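Local atomic coordinates of cell wall surface anchor family protein (Streptococcus pneumoniae, PDB entry 4OQ1), a protein that is an ancillary pilin that probably fixes the pneumococcal pilus to the cell wall, and is built of three beta-rich domains in a row. Residues A[28-33]-A[137-142]; A[35-40]-A[96-101]. The protein carries 3 engineered substitutions. One frame throughout, in Å; residues are numbered along the deposited sequence.

Interaction 1: A[28-33]-A[137-142]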
# COMPACT_ATOMS: atom_id res chain seq x y z
N HIS A 28 -41.74 8.99 13.73
CA HIS A 28 -41.26 9.00 12.40
C HIS A 28 -39.92 8.27 12.33
O HIS A 28 -39.11 8.22 13.30
CB HIS A 28 -41.08 10.42 11.87
CG HIS A 28 -42.34 11.18 11.73
ND1 HIS A 28 -43.12 11.13 10.60
CD2 HIS A 28 -42.95 12.05 12.57
CE1 HIS A 28 -44.17 11.90 10.76
NE2 HIS A 28 -44.09 12.48 11.94
N THR A 29 -39.71 7.73 11.17
CA THR A 29 -38.42 7.16 10.81
C THR A 29 -37.75 7.94 9.63
O THR A 29 -38.38 8.25 8.61
CB THR A 29 -38.55 5.69 10.38
OG1 THR A 29 -39.12 4.93 11.46
CG2 THR A 29 -37.20 5.14 10.04
N LEU A 30 -36.46 8.22 9.83
CA LEU A 30 -35.62 8.83 8.79
C LEU A 30 -34.61 7.78 8.25
O LEU A 30 -33.93 7.10 8.98
CB LEU A 30 -34.85 10.05 9.36
CG LEU A 30 -33.81 10.69 8.42
CD1 LEU A 30 -34.35 11.37 7.22
CD2 LEU A 30 -32.92 11.63 9.28
N VAL A 31 -34.58 7.66 6.94
CA VAL A 31 -33.61 6.79 6.22
C VAL A 31 -32.50 7.73 5.60
O VAL A 31 -32.83 8.76 4.96
CB VAL A 31 -34.39 5.98 5.10
CG1 VAL A 31 -33.50 5.45 4.01
CG2 VAL A 31 -35.18 4.82 5.69
N LEU A 32 -31.23 7.44 5.92
CA LEU A 32 -30.07 8.16 5.39
C LEU A 32 -29.26 7.21 4.49
O LEU A 32 -28.85 6.14 4.87
CB LEU A 32 -29.17 8.66 6.53
CG LEU A 32 -29.83 9.73 7.41
CD1 LEU A 32 -29.07 10.05 8.65
CD2 LEU A 32 -30.03 11.01 6.61
N GLN A 33 -29.05 7.61 3.25
CA GLN A 33 -28.20 6.87 2.35
C GLN A 33 -26.90 7.68 2.25
O GLN A 33 -26.91 8.91 2.21
CB GLN A 33 -28.95 6.69 1.03
CG GLN A 33 -30.12 5.74 1.12
CD GLN A 33 -31.15 5.86 -0.01
OE1 GLN A 33 -31.01 6.67 -0.93
NE2 GLN A 33 -32.16 5.01 0.03
N LEU A 137 -39.08 8.96 5.73
CA LEU A 137 -38.47 10.04 4.97
C LEU A 137 -37.08 9.54 4.50
O LEU A 137 -36.34 9.05 5.28
CB LEU A 137 -38.30 11.26 5.90
CG LEU A 137 -37.76 12.48 5.22
CD1 LEU A 137 -38.61 13.00 4.05
CD2 LEU A 137 -37.62 13.56 6.24
N VAL A 138 -36.73 9.75 3.25
CA VAL A 138 -35.44 9.31 2.66
C VAL A 138 -34.57 10.50 2.28
O VAL A 138 -34.94 11.28 1.43
CB VAL A 138 -35.65 8.47 1.36
CG1 VAL A 138 -34.33 8.01 0.83
CG2 VAL A 138 -36.61 7.30 1.63
N ILE A 139 -33.42 10.63 2.90
CA ILE A 139 -32.44 11.64 2.53
C ILE A 139 -31.10 11.01 2.12
O ILE A 139 -30.53 10.21 2.84
CB ILE A 139 -32.16 12.56 3.70
CG1 ILE A 139 -33.41 13.41 3.90
CG2 ILE A 139 -30.91 13.42 3.48
CD1 ILE A 139 -33.36 14.36 5.02
N VAL A 140 -30.59 11.47 0.98
CA VAL A 140 -29.30 11.03 0.47
C VAL A 140 -28.28 12.10 0.93
O VAL A 140 -28.23 13.20 0.37
CB VAL A 140 -29.30 10.90 -1.08
CG1 VAL A 140 -28.00 10.27 -1.56
CG2 VAL A 140 -30.47 10.10 -1.64
N ALA A 141 -27.48 11.80 1.95
CA ALA A 141 -26.72 12.87 2.64
C ALA A 141 -25.36 13.12 1.97
O ALA A 141 -24.62 12.16 1.76
CB ALA A 141 -26.46 12.43 4.06
N LYS A 142 -25.02 14.39 1.66
CA LYS A 142 -23.81 14.69 0.98
C LYS A 142 -22.80 14.80 2.06
O LYS A 142 -23.06 15.38 3.10
CB LYS A 142 -23.87 16.01 0.23
CG LYS A 142 -22.52 16.45 -0.31
CD LYS A 142 -22.77 17.39 -1.48
CE LYS A 142 -21.53 17.48 -2.37
NZ LYS A 142 -20.53 18.18 -1.59

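Interaction 2: A[35-40]-A[96-101]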
# COMPACT_ATOMS: atom_id res chain seq x y z
N GLU A 35 -22.62 8.18 0.84
CA GLU A 35 -21.56 7.91 -0.13
C GLU A 35 -20.69 6.74 0.43
O GLU A 35 -20.29 6.72 1.60
CB GLU A 35 -20.71 9.15 -0.33
CG GLU A 35 -21.44 10.45 -0.80
CD GLU A 35 -20.57 11.70 -0.73
OE1 GLU A 35 -19.33 11.66 -0.67
OE2 GLU A 35 -21.08 12.84 -0.78
N ASN A 36 -20.40 5.77 -0.44
CA ASN A 36 -19.41 4.74 -0.15
C ASN A 36 -19.92 4.00 1.06
O ASN A 36 -19.13 3.60 1.92
CB ASN A 36 -18.03 5.38 0.12
CG ASN A 36 -16.83 4.38 -0.08
OD1 ASN A 36 -16.96 3.44 -0.79
ND2 ASN A 36 -15.71 4.63 0.58
N TYR A 37 -21.25 3.80 1.11
CA TYR A 37 -21.94 3.29 2.26
C TYR A 37 -21.32 1.98 2.78
O TYR A 37 -21.01 1.91 3.92
CB TYR A 37 -23.44 3.06 2.03
CG TYR A 37 -24.17 2.53 3.26
CD1 TYR A 37 -24.57 3.42 4.32
CD2 TYR A 37 -24.42 1.17 3.44
CE1 TYR A 37 -25.22 2.94 5.44
CE2 TYR A 37 -25.04 0.70 4.58
CZ TYR A 37 -25.46 1.56 5.56
OH TYR A 37 -26.10 1.08 6.71
N GLN A 38 -21.19 0.94 1.92
CA GLN A 38 -20.67 -0.40 2.38
C GLN A 38 -19.35 -0.30 3.05
O GLN A 38 -19.17 -0.85 4.11
CB GLN A 38 -20.49 -1.42 1.25
CG GLN A 38 -21.62 -1.51 0.23
CD GLN A 38 -22.99 -1.64 0.84
OE1 GLN A 38 -23.94 -0.95 0.46
NE2 GLN A 38 -23.10 -2.57 1.78
N GLU A 39 -18.41 0.37 2.40
CA GLU A 39 -17.07 0.55 2.99
C GLU A 39 -17.03 1.32 4.31
O GLU A 39 -16.31 0.97 5.20
CB GLU A 39 -16.12 1.23 1.97
CG GLU A 39 -14.64 1.26 2.42
CD GLU A 39 -13.66 1.72 1.34
OE1 GLU A 39 -13.56 2.95 1.11
OE2 GLU A 39 -12.97 0.88 0.71
N VAL A 40 -17.72 2.44 4.39
CA VAL A 40 -17.85 3.15 5.67
C VAL A 40 -18.35 2.23 6.73
O VAL A 40 -17.76 2.11 7.80
CB VAL A 40 -18.87 4.33 5.54
CG1 VAL A 40 -19.18 4.89 6.89
CG2 VAL A 40 -18.39 5.39 4.54
N ASN A 96 -27.94 -1.45 3.09
CA ASN A 96 -27.53 -0.41 2.15
C ASN A 96 -27.89 1.03 2.63
O ASN A 96 -27.64 1.98 1.89
CB ASN A 96 -28.15 -0.65 0.77
CG ASN A 96 -27.45 0.13 -0.34
OD1 ASN A 96 -26.28 0.44 -0.25
ND2 ASN A 96 -28.19 0.49 -1.36
N GLN A 97 -28.42 1.13 3.85
CA GLN A 97 -28.89 2.45 4.42
C GLN A 97 -29.08 2.45 5.95
O GLN A 97 -29.10 1.42 6.63
CB GLN A 97 -30.16 2.90 3.67
CG GLN A 97 -31.42 2.12 3.98
CD GLN A 97 -32.54 2.27 2.94
OE1 GLN A 97 -32.35 2.79 1.85
NE2 GLN A 97 -33.74 1.80 3.29
N ILE A 98 -29.16 3.66 6.52
CA ILE A 98 -29.29 3.87 7.95
C ILE A 98 -30.75 4.15 8.16
O ILE A 98 -31.41 4.76 7.28
CB ILE A 98 -28.48 5.11 8.49
CG1 ILE A 98 -27.01 4.86 8.50
CG2 ILE A 98 -28.87 5.53 9.89
CD1 ILE A 98 -26.24 6.11 8.20
N GLU A 99 -31.26 3.68 9.28
CA GLU A 99 -32.56 4.15 9.84
C GLU A 99 -32.37 4.84 11.17
O GLU A 99 -31.58 4.40 12.02
CB GLU A 99 -33.61 3.05 10.06
CG GLU A 99 -34.27 2.56 8.79
CD GLU A 99 -35.17 1.35 9.06
OE1 GLU A 99 -35.31 0.89 10.23
OE2 GLU A 99 -35.73 0.85 8.09
N VAL A 100 -33.06 5.97 11.33
CA VAL A 100 -33.03 6.76 12.54
C VAL A 100 -34.46 6.72 13.05
O VAL A 100 -35.38 7.02 12.28
CB VAL A 100 -32.55 8.23 12.32
CG1 VAL A 100 -32.34 8.85 13.65
CG2 VAL A 100 -31.26 8.19 11.46
N SER A 101 -34.58 6.32 14.31
CA SER A 101 -35.88 5.86 14.87
C SER A 101 -36.55 6.79 15.85
O SER A 101 -35.85 7.45 16.63
CB SER A 101 -35.70 4.48 15.57
OG SER A 101 -35.59 3.49 14.55

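Interaction 1: A[28-33]-A[137-142]
L30 and L32 of strand 28-33 lie against L137 and I139 of strand 137-140 where the two strands run parallel, the single parallel pairing in the mixed beta-sheet of the N-terminal domain. Four bridges hold the register, L30 with L137 through Q33 with V140. V31 is gripped on both backbone groups: its N donates to L137 O at 2.8 Å, almost straight at 174°, and its O accepts from I139 N. Q33 N to I139 O continues the parallel pairing, and bonds from L137 N to T29 O and from A141 N to Q33 O close its two ends.

The two faces differ. On the leucine face, chi1 174° sets CG of L30 beside the carbonyl carbon and chi2 68° sets CD1, which meets I139 CD1 at 3.8 Å and L137 CD2 at 4.1 Å. L32 lies side by side with I139, both pointing the same way, with CD2 3.9 Å from I139 CB. From strand 120-129, F127 packs on L30 and I139, and F125 on L32. L30 and L32 are buried here, whereas L137 and I139, on the outermost strand of the sheet within this chain, are only partly so.

On the other face V138 and V140 are exposed, but V31 is covered by Q97, E99 and P136 and meets V138 loosely, CG1 to CG1 at 4.2 Å. Q33 reaches over the valines with its chain extended beyond CG. Its flat end crosses apolar methyls while its NE2 is held by Q97 OE1, next to strand 98-103 in the chain: Q33 NE2 lies 3.8 Å from V138 CG1, and Q33 OE1 lies 3.5 Å from V140 CG2.

Interaction 2: A[35-40]-A[96-101]
Y37, in the first turn of helix 37-42, lays one face of its ring over the peptide link between N96 and Q97, where the chain leads into strand 98-103. N96 C and Q97 N lie over that face, each 3.4 Å above the ring plane and offset toward the rim. CG of Y37 is anti to the backbone N (chi1 -179°), which sends the ring out from the helix toward this link. The hydroxyl at its end is hydrogen-bonded to L94 O, and Y37 OH also lies 3.0 Å from Q97 O. Near the ring plane, at the edge, Y37 CE1 touches I98 CG1 at 4.0 Å, and F93 packs on both residues.

Q38 is bent at chi2 (-51°), and its NE2 bonds to E95 O in the link between strands 85-93 and 98-103. E39, which does not touch 96-101, forms a salt bridge with R189.

Chemically, a flat aromatic face covers a flat peptide while hydroxyl and amide take up L94 O and E95 O, so Y37 and Q38 read this link largely through its main chain.

How the interactions relate
From the N terminus, strand 28-33 comes first and the chain turns at once into helix 37-42. It next builds strands 50-56 and 85-93, and interaction 2 closes a loop when residues 96-101 return to 35-40. Interaction 1 closes later, when 137-142 comes alongside 28-33, so interaction 2 nests within its loop. The centres are about 10 Å apart. A probable hydrogen bond from V100 N to L30 O, 2.7 Å long, joins the two contacts directly. Interaction 2 sets helix 37-42 against the residues leading into strand 98-103, a neighbour of 28-33, and interaction 1 adds 137-140 on the other side of 28-33, at the edge of the same sheet.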